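Local coordinates for pullulanase (PDB 2WAN), which hydrolyses the alpha-1,6-glucosidic linkages of pullulan and probably of related branched starch polysaccharides, at residues 397-402 with 528-533; 345-350 with 524-529; 409-414 with 611-616; 513-518 with 604-609. One frame throughout, in Å; residues are numbered along the deposited sequence.

Interaction 1: residues 397-402 with 528-533; sequences RAISVN and TARITE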
# COMPACT_ATOMS: atom_id res chain seq x y z
N ARG A 397 15.64 -6.84 -16.30
CA ARG A 397 16.48 -6.28 -15.24
C ARG A 397 17.26 -5.05 -15.68
O ARG A 397 17.89 -4.40 -14.83
CB ARG A 397 17.48 -7.31 -14.72
CG ARG A 397 16.91 -8.69 -14.38
CD ARG A 397 15.62 -8.62 -13.55
NE ARG A 397 15.36 -9.92 -12.91
CZ ARG A 397 14.25 -10.23 -12.25
NH1 ARG A 397 13.26 -9.35 -12.14
NH2 ARG A 397 14.13 -11.42 -11.67
N ALA A 398 17.27 -4.77 -16.98
CA ALA A 398 17.94 -3.60 -17.57
C ALA A 398 17.20 -3.28 -18.89
O ALA A 398 16.39 -4.10 -19.37
CB ALA A 398 19.41 -3.91 -17.83
N ILE A 399 17.44 -2.08 -19.42
CA ILE A 399 16.69 -1.56 -20.57
C ILE A 399 17.56 -0.72 -21.51
O ILE A 399 18.65 -0.27 -21.16
CB ILE A 399 15.50 -0.66 -20.11
CG1 ILE A 399 16.00 0.39 -19.09
CG2 ILE A 399 14.34 -1.50 -19.57
CD1 ILE A 399 14.94 1.52 -18.75
N SER A 400 17.06 -0.49 -22.73
CA SER A 400 17.60 0.58 -23.55
C SER A 400 17.18 1.89 -22.89
O SER A 400 16.29 1.88 -22.02
CB SER A 400 17.01 0.50 -24.96
OG SER A 400 15.60 0.64 -24.89
N VAL A 401 17.79 3.00 -23.32
CA VAL A 401 17.38 4.33 -22.85
C VAL A 401 15.88 4.49 -23.09
O VAL A 401 15.39 4.18 -24.19
CB VAL A 401 18.18 5.45 -23.57
CG1 VAL A 401 17.74 6.85 -23.09
CG2 VAL A 401 19.66 5.29 -23.31
N ASN A 402 15.15 4.93 -22.05
CA ASN A 402 13.68 5.11 -22.13
C ASN A 402 12.86 3.84 -22.32
O ASN A 402 11.65 3.89 -22.64
CB ASN A 402 13.29 6.16 -23.18
CG ASN A 402 13.60 7.59 -22.74
OD1 ASN A 402 13.95 8.45 -23.58
ND2 ASN A 402 13.45 7.86 -21.45
N THR A 528 24.33 -0.97 -17.81
CA THR A 528 24.19 -1.41 -16.43
C THR A 528 24.76 -0.46 -15.38
O THR A 528 24.82 -0.83 -14.21
CB THR A 528 24.80 -2.80 -16.22
OG1 THR A 528 26.21 -2.75 -16.51
CG2 THR A 528 24.13 -3.82 -17.11
N ALA A 529 25.20 0.74 -15.76
CA ALA A 529 25.71 1.70 -14.76
C ALA A 529 24.66 1.97 -13.68
O ALA A 529 25.00 2.12 -12.51
CB ALA A 529 26.13 3.02 -15.40
N ARG A 530 23.39 2.02 -14.08
CA ARG A 530 22.32 2.27 -13.10
C ARG A 530 22.25 1.17 -12.02
O ARG A 530 21.90 1.46 -10.87
CB ARG A 530 20.98 2.40 -13.79
CG ARG A 530 20.56 1.14 -14.56
CD ARG A 530 19.24 1.40 -15.26
NE ARG A 530 19.34 2.25 -16.46
CZ ARG A 530 18.32 2.94 -16.98
NH1 ARG A 530 17.12 2.96 -16.37
NH2 ARG A 530 18.50 3.60 -18.10
N ILE A 531 22.58 -0.06 -12.41
CA ILE A 531 22.56 -1.20 -11.48
C ILE A 531 23.73 -1.07 -10.50
O ILE A 531 23.52 -1.09 -9.29
CB ILE A 531 22.60 -2.54 -12.23
CG1 ILE A 531 21.39 -2.66 -13.17
CG2 ILE A 531 22.65 -3.72 -11.23
CD1 ILE A 531 21.29 -4.02 -13.93
N THR A 532 24.95 -0.92 -11.05
CA THR A 532 26.14 -0.82 -10.22
C THR A 532 26.07 0.37 -9.25
O THR A 532 26.42 0.24 -8.08
CB THR A 532 27.39 -0.70 -11.10
OG1 THR A 532 27.45 -1.87 -11.93
CG2 THR A 532 28.66 -0.61 -10.23
N GLU A 533 25.58 1.51 -9.75
CA GLU A 533 25.58 2.72 -8.93
C GLU A 533 24.59 2.67 -7.79
O GLU A 533 24.89 3.16 -6.72
CB GLU A 533 25.41 3.98 -9.79
CG GLU A 533 26.68 4.20 -10.67
CD GLU A 533 26.50 5.24 -11.77
OE1 GLU A 533 25.50 5.97 -11.75
OE2 GLU A 533 27.38 5.32 -12.67

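Interaction 2: residues 345-350 with 524-529; sequences NSEKGS and TPEGTA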
# COMPACT_ATOMS: atom_id res chain seq x y z
N ASN A 345 20.80 -6.62 -31.81
CA ASN A 345 22.21 -6.49 -31.45
C ASN A 345 22.68 -5.04 -31.31
O ASN A 345 23.88 -4.76 -31.30
CB ASN A 345 23.08 -7.28 -32.45
CG ASN A 345 23.06 -6.67 -33.84
OD1 ASN A 345 22.46 -5.62 -34.07
ND2 ASN A 345 23.75 -7.33 -34.77
N SER A 346 21.72 -4.13 -31.21
CA SER A 346 21.99 -2.72 -30.96
C SER A 346 20.81 -2.09 -30.23
O SER A 346 19.69 -2.60 -30.24
CB SER A 346 22.28 -1.95 -32.26
OG SER A 346 21.08 -1.62 -32.96
N GLU A 347 21.08 -0.96 -29.59
CA GLU A 347 20.07 -0.27 -28.82
C GLU A 347 18.96 0.39 -29.66
O GLU A 347 17.82 0.47 -29.22
CB GLU A 347 20.77 0.74 -27.91
CG GLU A 347 19.92 1.32 -26.80
CD GLU A 347 20.74 2.02 -25.73
OE1 GLU A 347 21.88 2.44 -26.01
OE2 GLU A 347 20.25 2.15 -24.60
N LYS A 348 19.30 0.87 -30.87
CA LYS A 348 18.35 1.62 -31.70
C LYS A 348 18.12 1.04 -33.11
O LYS A 348 17.18 1.45 -33.80
CB LYS A 348 18.78 3.09 -31.84
CG LYS A 348 18.35 4.01 -30.70
CD LYS A 348 18.93 5.42 -30.91
CE LYS A 348 18.25 6.45 -30.02
NZ LYS A 348 16.91 6.86 -30.55
N GLY A 349 18.96 0.11 -33.52
CA GLY A 349 18.90 -0.44 -34.89
C GLY A 349 17.77 -1.42 -35.08
O GLY A 349 17.10 -1.82 -34.13
N SER A 350 17.56 -1.83 -36.34
CA SER A 350 16.47 -2.73 -36.68
C SER A 350 16.66 -4.15 -36.11
O SER A 350 17.76 -4.53 -35.68
CB SER A 350 16.27 -2.77 -38.20
OG SER A 350 17.46 -3.21 -38.84
N THR A 524 24.83 7.64 -16.20
CA THR A 524 24.37 7.45 -17.58
C THR A 524 23.21 6.46 -17.59
O THR A 524 23.17 5.52 -16.79
CB THR A 524 25.51 6.92 -18.51
OG1 THR A 524 25.00 6.75 -19.84
CG2 THR A 524 26.01 5.56 -18.03
N PRO A 525 22.24 6.66 -18.51
CA PRO A 525 21.17 5.67 -18.64
C PRO A 525 21.56 4.47 -19.48
O PRO A 525 20.80 3.52 -19.60
CB PRO A 525 20.06 6.48 -19.33
CG PRO A 525 20.77 7.45 -20.15
CD PRO A 525 21.99 7.85 -19.35
N GLU A 526 22.75 4.53 -20.07
CA GLU A 526 23.23 3.42 -20.88
C GLU A 526 23.58 2.21 -20.04
O GLU A 526 24.32 2.31 -19.05
CB GLU A 526 24.49 3.84 -21.66
CG GLU A 526 24.28 4.94 -22.72
CD GLU A 526 23.43 4.47 -23.91
OE1 GLU A 526 23.24 3.25 -24.06
OE2 GLU A 526 22.95 5.32 -24.67
N GLY A 527 23.08 1.06 -20.49
CA GLY A 527 23.54 -0.23 -19.96
C GLY A 527 23.32 -0.42 -18.47
O GLY A 527 22.28 -0.03 -17.94
N THR A 528 24.33 -0.97 -17.81
CA THR A 528 24.19 -1.41 -16.43
C THR A 528 24.76 -0.46 -15.38
O THR A 528 24.82 -0.83 -14.21
CB THR A 528 24.80 -2.80 -16.22
OG1 THR A 528 26.21 -2.75 -16.51
CG2 THR A 528 24.13 -3.82 -17.11
N ALA A 529 25.20 0.74 -15.76
CA ALA A 529 25.71 1.70 -14.76
C ALA A 529 24.66 1.97 -13.68
O ALA A 529 25.00 2.12 -12.51
CB ALA A 529 26.13 3.02 -15.40
O HOH W 1 21.07 0.58 -22.58

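Interaction 3: residues 409-414 with 611-616; sequences VDLKAT and VNEYHV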
# COMPACT_ATOMS: atom_id res chain seq x y z
N VAL A 409 21.54 -8.93 -19.53
CA VAL A 409 22.81 -8.58 -18.88
C VAL A 409 23.29 -9.69 -17.94
O VAL A 409 22.49 -10.50 -17.45
CB VAL A 409 22.71 -7.23 -18.06
CG1 VAL A 409 22.35 -6.07 -18.99
CG2 VAL A 409 21.68 -7.34 -16.91
N ASP A 410 24.61 -9.70 -17.73
CA ASP A 410 25.26 -10.53 -16.72
C ASP A 410 25.24 -9.77 -15.38
O ASP A 410 26.05 -8.87 -15.17
CB ASP A 410 26.71 -10.77 -17.14
CG ASP A 410 27.48 -11.66 -16.18
OD1 ASP A 410 26.95 -12.02 -15.10
OD2 ASP A 410 28.63 -12.01 -16.53
N LEU A 411 24.31 -10.14 -14.49
CA LEU A 411 24.15 -9.43 -13.21
C LEU A 411 25.41 -9.49 -12.35
O LEU A 411 25.74 -8.52 -11.70
CB LEU A 411 22.95 -9.92 -12.43
CG LEU A 411 21.61 -9.47 -13.03
CD1 LEU A 411 20.47 -10.20 -12.35
CD2 LEU A 411 21.45 -7.96 -12.92
N LYS A 412 26.13 -10.61 -12.38
CA LYS A 412 27.38 -10.75 -11.61
C LYS A 412 28.37 -9.63 -11.93
O LYS A 412 28.97 -9.04 -11.03
CB LYS A 412 28.04 -12.11 -11.89
CG LYS A 412 27.30 -13.30 -11.32
CD LYS A 412 26.82 -13.06 -9.91
CE LYS A 412 25.36 -12.64 -9.91
NZ LYS A 412 24.80 -12.61 -8.55
N ALA A 413 28.54 -9.34 -13.22
CA ALA A 413 29.47 -8.33 -13.69
C ALA A 413 29.10 -6.93 -13.23
O ALA A 413 29.94 -6.04 -13.22
CB ALA A 413 29.58 -8.38 -15.21
N THR A 414 27.83 -6.74 -12.86
CA THR A 414 27.38 -5.42 -12.35
C THR A 414 27.74 -5.16 -10.89
O THR A 414 27.62 -4.03 -10.42
CB THR A 414 25.86 -5.19 -12.52
OG1 THR A 414 25.12 -6.00 -11.60
CG2 THR A 414 25.42 -5.56 -13.94
N VAL A 611 15.38 -7.58 -2.84
CA VAL A 611 16.13 -8.00 -1.66
C VAL A 611 17.35 -8.86 -2.05
O VAL A 611 18.46 -8.64 -1.57
CB VAL A 611 15.23 -8.77 -0.68
CG1 VAL A 611 16.09 -9.46 0.41
CG2 VAL A 611 14.19 -7.79 -0.05
N ASN A 612 17.13 -9.85 -2.92
CA ASN A 612 18.22 -10.77 -3.25
C ASN A 612 19.35 -10.12 -4.06
O ASN A 612 20.52 -10.30 -3.74
CB ASN A 612 17.67 -12.00 -3.98
CG ASN A 612 16.90 -12.95 -3.05
OD1 ASN A 612 17.21 -13.12 -1.86
ND2 ASN A 612 15.87 -13.59 -3.62
N GLU A 613 18.99 -9.33 -5.08
CA GLU A 613 20.00 -8.75 -5.97
C GLU A 613 20.64 -7.48 -5.42
O GLU A 613 21.87 -7.25 -5.59
CB GLU A 613 19.39 -8.48 -7.36
CG GLU A 613 20.35 -7.99 -8.41
CD GLU A 613 21.42 -9.03 -8.80
OE1 GLU A 613 21.14 -10.25 -8.69
OE2 GLU A 613 22.53 -8.61 -9.19
N TYR A 614 19.82 -6.63 -4.78
CA TYR A 614 20.29 -5.32 -4.31
C TYR A 614 20.51 -5.21 -2.80
O TYR A 614 21.05 -4.22 -2.35
CB TYR A 614 19.37 -4.18 -4.79
CG TYR A 614 19.38 -3.95 -6.31
CD1 TYR A 614 20.17 -2.93 -6.88
CD2 TYR A 614 18.61 -4.76 -7.16
CE1 TYR A 614 20.18 -2.73 -8.28
CE2 TYR A 614 18.62 -4.56 -8.54
CZ TYR A 614 19.40 -3.54 -9.08
OH TYR A 614 19.38 -3.34 -10.43
N HIS A 615 20.14 -6.23 -2.04
CA HIS A 615 20.41 -6.26 -0.58
C HIS A 615 19.64 -5.14 0.15
O HIS A 615 20.12 -4.58 1.13
CB HIS A 615 21.91 -6.21 -0.21
CG HIS A 615 22.76 -7.26 -0.88
ND1 HIS A 615 24.13 -7.29 -0.74
CD2 HIS A 615 22.45 -8.28 -1.72
CE1 HIS A 615 24.63 -8.29 -1.44
NE2 HIS A 615 23.64 -8.91 -2.05
N VAL A 616 18.47 -4.82 -0.37
CA VAL A 616 17.64 -3.83 0.31
C VAL A 616 17.03 -4.44 1.57
O VAL A 616 16.85 -5.67 1.68
CB VAL A 616 16.61 -3.12 -0.60
CG1 VAL A 616 17.33 -2.28 -1.68
CG2 VAL A 616 15.61 -4.12 -1.20
O HOH W 2 24.62 -10.10 -8.32

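Interaction 4: residues 513-518 with 604-609; sequences NYNVPE and LDSVNY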
# COMPACT_ATOMS: atom_id res chain seq x y z
N ASN A 513 8.92 0.18 -15.27
CA ASN A 513 9.76 -1.05 -15.26
C ASN A 513 10.16 -1.39 -13.82
O ASN A 513 11.14 -0.86 -13.29
CB ASN A 513 10.99 -0.93 -16.19
CG ASN A 513 10.62 -0.42 -17.58
OD1 ASN A 513 10.24 -1.20 -18.49
ND2 ASN A 513 10.70 0.87 -17.75
N TYR A 514 9.37 -2.24 -13.19
CA TYR A 514 9.48 -2.46 -11.74
C TYR A 514 10.81 -3.02 -11.27
O TYR A 514 11.17 -2.85 -10.10
CB TYR A 514 8.35 -3.34 -11.23
CG TYR A 514 7.00 -2.66 -11.17
CD1 TYR A 514 6.67 -1.80 -10.11
CD2 TYR A 514 6.05 -2.88 -12.17
CE1 TYR A 514 5.43 -1.19 -10.04
CE2 TYR A 514 4.80 -2.25 -12.11
CZ TYR A 514 4.50 -1.41 -11.03
OH TYR A 514 3.28 -0.78 -10.95
N ASN A 515 11.54 -3.72 -12.15
CA ASN A 515 12.75 -4.43 -11.74
C ASN A 515 14.04 -3.81 -12.26
O ASN A 515 15.09 -4.47 -12.31
CB ASN A 515 12.61 -5.89 -12.15
CG ASN A 515 11.40 -6.51 -11.52
OD1 ASN A 515 11.32 -6.55 -10.28
ND2 ASN A 515 10.44 -6.94 -12.33
N VAL A 516 13.94 -2.53 -12.61
CA VAL A 516 15.05 -1.75 -13.18
C VAL A 516 15.22 -0.47 -12.35
O VAL A 516 14.23 0.18 -12.04
CB VAL A 516 14.77 -1.33 -14.66
CG1 VAL A 516 15.90 -0.48 -15.24
CG2 VAL A 516 14.48 -2.58 -15.56
N PRO A 517 16.48 -0.10 -11.99
CA PRO A 517 16.72 1.17 -11.30
C PRO A 517 16.44 2.36 -12.21
O PRO A 517 16.74 2.32 -13.41
CB PRO A 517 18.23 1.12 -10.99
CG PRO A 517 18.56 -0.34 -10.98
CD PRO A 517 17.73 -0.88 -12.12
N GLU A 518 15.87 3.42 -11.63
CA GLU A 518 15.65 4.66 -12.38
C GLU A 518 16.94 5.20 -13.02
O GLU A 518 17.94 5.42 -12.33
CB GLU A 518 15.01 5.72 -11.48
CG GLU A 518 14.87 7.09 -12.18
CD GLU A 518 14.03 7.05 -13.44
OE1 GLU A 518 13.08 6.24 -13.51
OE2 GLU A 518 14.29 7.86 -14.40
N LEU A 604 5.33 -10.47 -5.77
CA LEU A 604 6.17 -11.28 -4.90
C LEU A 604 7.55 -11.53 -5.52
O LEU A 604 8.56 -11.42 -4.83
CB LEU A 604 5.49 -12.63 -4.59
CG LEU A 604 4.24 -12.53 -3.71
CD1 LEU A 604 3.38 -13.80 -3.85
CD2 LEU A 604 4.63 -12.30 -2.26
N ASP A 605 7.58 -11.89 -6.80
CA ASP A 605 8.87 -12.11 -7.47
C ASP A 605 9.71 -10.82 -7.45
O ASP A 605 10.92 -10.87 -7.21
CB ASP A 605 8.68 -12.54 -8.92
CG ASP A 605 8.16 -13.96 -9.06
OD1 ASP A 605 8.19 -14.73 -8.10
OD2 ASP A 605 7.71 -14.30 -10.17
N SER A 606 9.05 -9.68 -7.66
CA SER A 606 9.77 -8.40 -7.69
C SER A 606 10.43 -8.05 -6.35
O SER A 606 11.61 -7.71 -6.30
CB SER A 606 8.85 -7.26 -8.13
OG SER A 606 9.62 -6.07 -8.33
N VAL A 607 9.67 -8.13 -5.25
CA VAL A 607 10.25 -7.74 -3.95
C VAL A 607 11.36 -8.74 -3.57
O VAL A 607 12.38 -8.35 -3.00
CB VAL A 607 9.21 -7.55 -2.81
CG1 VAL A 607 8.34 -6.32 -3.09
CG2 VAL A 607 8.35 -8.80 -2.60
N ASN A 608 11.19 -10.01 -3.91
CA ASN A 608 12.27 -10.98 -3.68
C ASN A 608 13.53 -10.62 -4.44
O ASN A 608 14.62 -10.73 -3.91
CB ASN A 608 11.83 -12.40 -4.04
CG ASN A 608 11.11 -13.10 -2.90
OD1 ASN A 608 11.75 -13.67 -2.01
ND2 ASN A 608 9.79 -13.05 -2.92
N TYR A 609 13.34 -10.18 -5.69
CA TYR A 609 14.47 -9.82 -6.56
C TYR A 609 15.21 -8.62 -5.97
O TYR A 609 16.46 -8.63 -5.91
CB TYR A 609 13.98 -9.50 -7.99
CG TYR A 609 15.07 -8.88 -8.85
CD1 TYR A 609 16.16 -9.64 -9.30
CD2 TYR A 609 15.02 -7.53 -9.20
CE1 TYR A 609 17.16 -9.07 -10.10
CE2 TYR A 609 16.03 -6.94 -9.99
CZ TYR A 609 17.09 -7.72 -10.43
OH TYR A 609 18.09 -7.15 -11.20
O HOH W 3 17.65 -4.66 -12.19

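Interaction 1: residues 397-402 with 528-533
Arg530, in the first turn of helix 529-543, sends its guanidinium group beneath the side chain of Ile399, and the two side chains cross at about a right angle. Ile399 CD1 touches Arg530 NH1 at 3.5 Å, while CG1 lies 3.8 Å above one face of the guanidinium plane, offset toward its rim. A kink at chi3 (75°) breaks the otherwise extended arginine chain and turns the head into place. Glu493 and Glu499 form salt bridges with NH1, and the carbonyl of Pro525 accepts from NH2. With a leucine in its place, Glu493 and Glu499 would probably lose their shared cation, and the Pro525 carbonyl its NH2 donor. The helix belongs to the alpha/beta barrel of the catalytic domain, where it leads into barrel strand 547-552; residues 397-402 lie in the loop between strands 388-391 and 406-407 of the sheet of the carbohydrate-binding module 48 region. One residue on, Ile531 extends CD1 toward this loop, with CG1 lying beside its own backbone N (chi1 -60°). The methyl rests 3.5 Å from Arg397 O and, less closely, 4.3 Å from Ala398 CB.

Interaction 2: residues 345-350 with 524-529
Glu347 OE2 is gripped from two quarters: the backbone N of Val401 donates to it, and so does a water, 2.7 Å away, that ties it to the turn across the contact. The same water accepts from Gly527 N at 2.9 Å, so the carboxylate reaches the backbone of segment 524-529 through a single solvent molecule. Its other oxygen, Glu347 OE1, lies only 2.5 Å from Glu526 OE1; at this separation one of the two acid groups probably holds a proton. The carboxylate planes stand 78° apart, so the groups do not lie flat on one another. Glu347 gets there with a straight chain, CG anti to the backbone N (chi1 -166°), whereas Glu526, which is exposed, folds at chi2 before its carboxylate arrives. The loop 345-350 joins two antiparallel strands, 338-344 and 353-359, of the carbohydrate-binding module 48 region, and it meets the loop that leads into helix 529-543 of the catalytic barrel. Each loop is braced internally. In the first, Ser346 OG accepts from Gly349 N at 2.8 Å, an ST motif. In the second, Thr524 OG1 accepts from Glu526 N at 3.2 Å, an ST turn, after which a type II' beta turn runs from Glu526 to Ala529. Gly527, with its positive phi, follows Glu526 in that turn and presents its N-H to the bridging water.

Interaction 3: residues 409-414 with 611-616
Leu411 and Glu613 make the close part of this contact, the leucine lying against the carboxylate with its branches divided between the two oxygens. Leu411 CB is 3.5 Å from Glu613 OE2, and CD2 also faces that oxygen, while CD1 approaches Glu613 OE1 at 3.7 Å. The glutamate starts out with CG opposite its own backbone N (chi1 -175°) and then bends at chi2 (65°), which brings the acid end up to the leucine. Apolar carbons cannot satisfy a carboxylate, and its charge is met elsewhere: Lys535, on helix 529-543, forms a salt bridge with OE2. The same lysine is hydrogen-bonded to Thr414 OG1, so it joins both segments. That hydroxyl in turn donates to Leu411 O at 2.6 Å, in the carbonyl plane and on a lone pair; Thr414 N bonds to the same oxygen, and the pair of bonds fastens the short turn that carries the leucine. The outer side is looser. Lys412 is exposed, and its NZ stays 4.4 Å from Glu613 OE1, near enough for opposite charges to feel each other but beyond a salt bridge. A water lies between NZ and Glu613 OE2, yet the lysine was modelled in two conformers, and this bridge is therefore doubtful. Just past Glu613 the chain leaves the helix at His615, whose phi is positive and whose ring stacks with Trp419. Such a helix end, turning directly into parallel strand 618-621 after strand 547-552, is the closing step of a beta-alpha-beta crossover in the eight-stranded alpha/beta barrel.

Interaction 4: residues 513-518 with 604-609
Asn515 stands over helix 597-614 and meets two of its residues, Ser606 and Tyr609, one turn apart on the same side. From CB outward, the first contact is apolar: Asn515 CB lies 4.1 Å from Tyr609 CD2. The side chain then leaves CB with CG beside the backbone N (chi1 -59°), and the amide divides. Its oxygen, OD1, accepts from Ser606 OG at 2.6 Å; the C=O...donor angle is 141°, and the hydroxyl is tilted 27° from the carbonyl plane. Its nitrogen, ND2, turns to the carbonyl of Pro394. The backbone of the same residue adds to the grip, for Asn515 O comes obliquely to within 3.5 Å of Tyr609 CE2. It also accepts from a water, which receives a bond from Tyr609 OH at 2.7 Å and lies in plane at the edge of the ring. The residue sits in a type I beta turn, Asn513 to Val516, on the way from strand 511-513 to helix 529-543. A leucine in its place would probably leave the Ser606 hydroxyl without this acceptor and the Pro394 carbonyl without its donor. In this buried place the amide is used at both ends, as acceptor and as donor, which fixes which way round it lies and binds the turn to the helix by polar bonds as well as by contact with the ring.

How the interactions relate
All four contacts gather where the catalytic barrel meets the loops after strand 388-391 and the carbohydrate-binding module. Interactions 1 and 2 are closest, centres about 9 Å apart, and share Thr528 and Ala529; Val401 CG2 packs 3.6 Å from Glu526 OE2. Arg530 of interaction 1 reaches interaction 4 through NH1, 3.1 Å from Pro517 O, and Arg397 makes a cation-pi contact with Tyr609. Interaction 3 joins interaction 1 where Thr532 OG1 lies 2.6 Å from Thr414 O, and it shares helix 597-614 with interaction 4, their centres about 11 Å apart. Interactions 2 and 4 do not touch, their nearest atoms being about 7 Å apart.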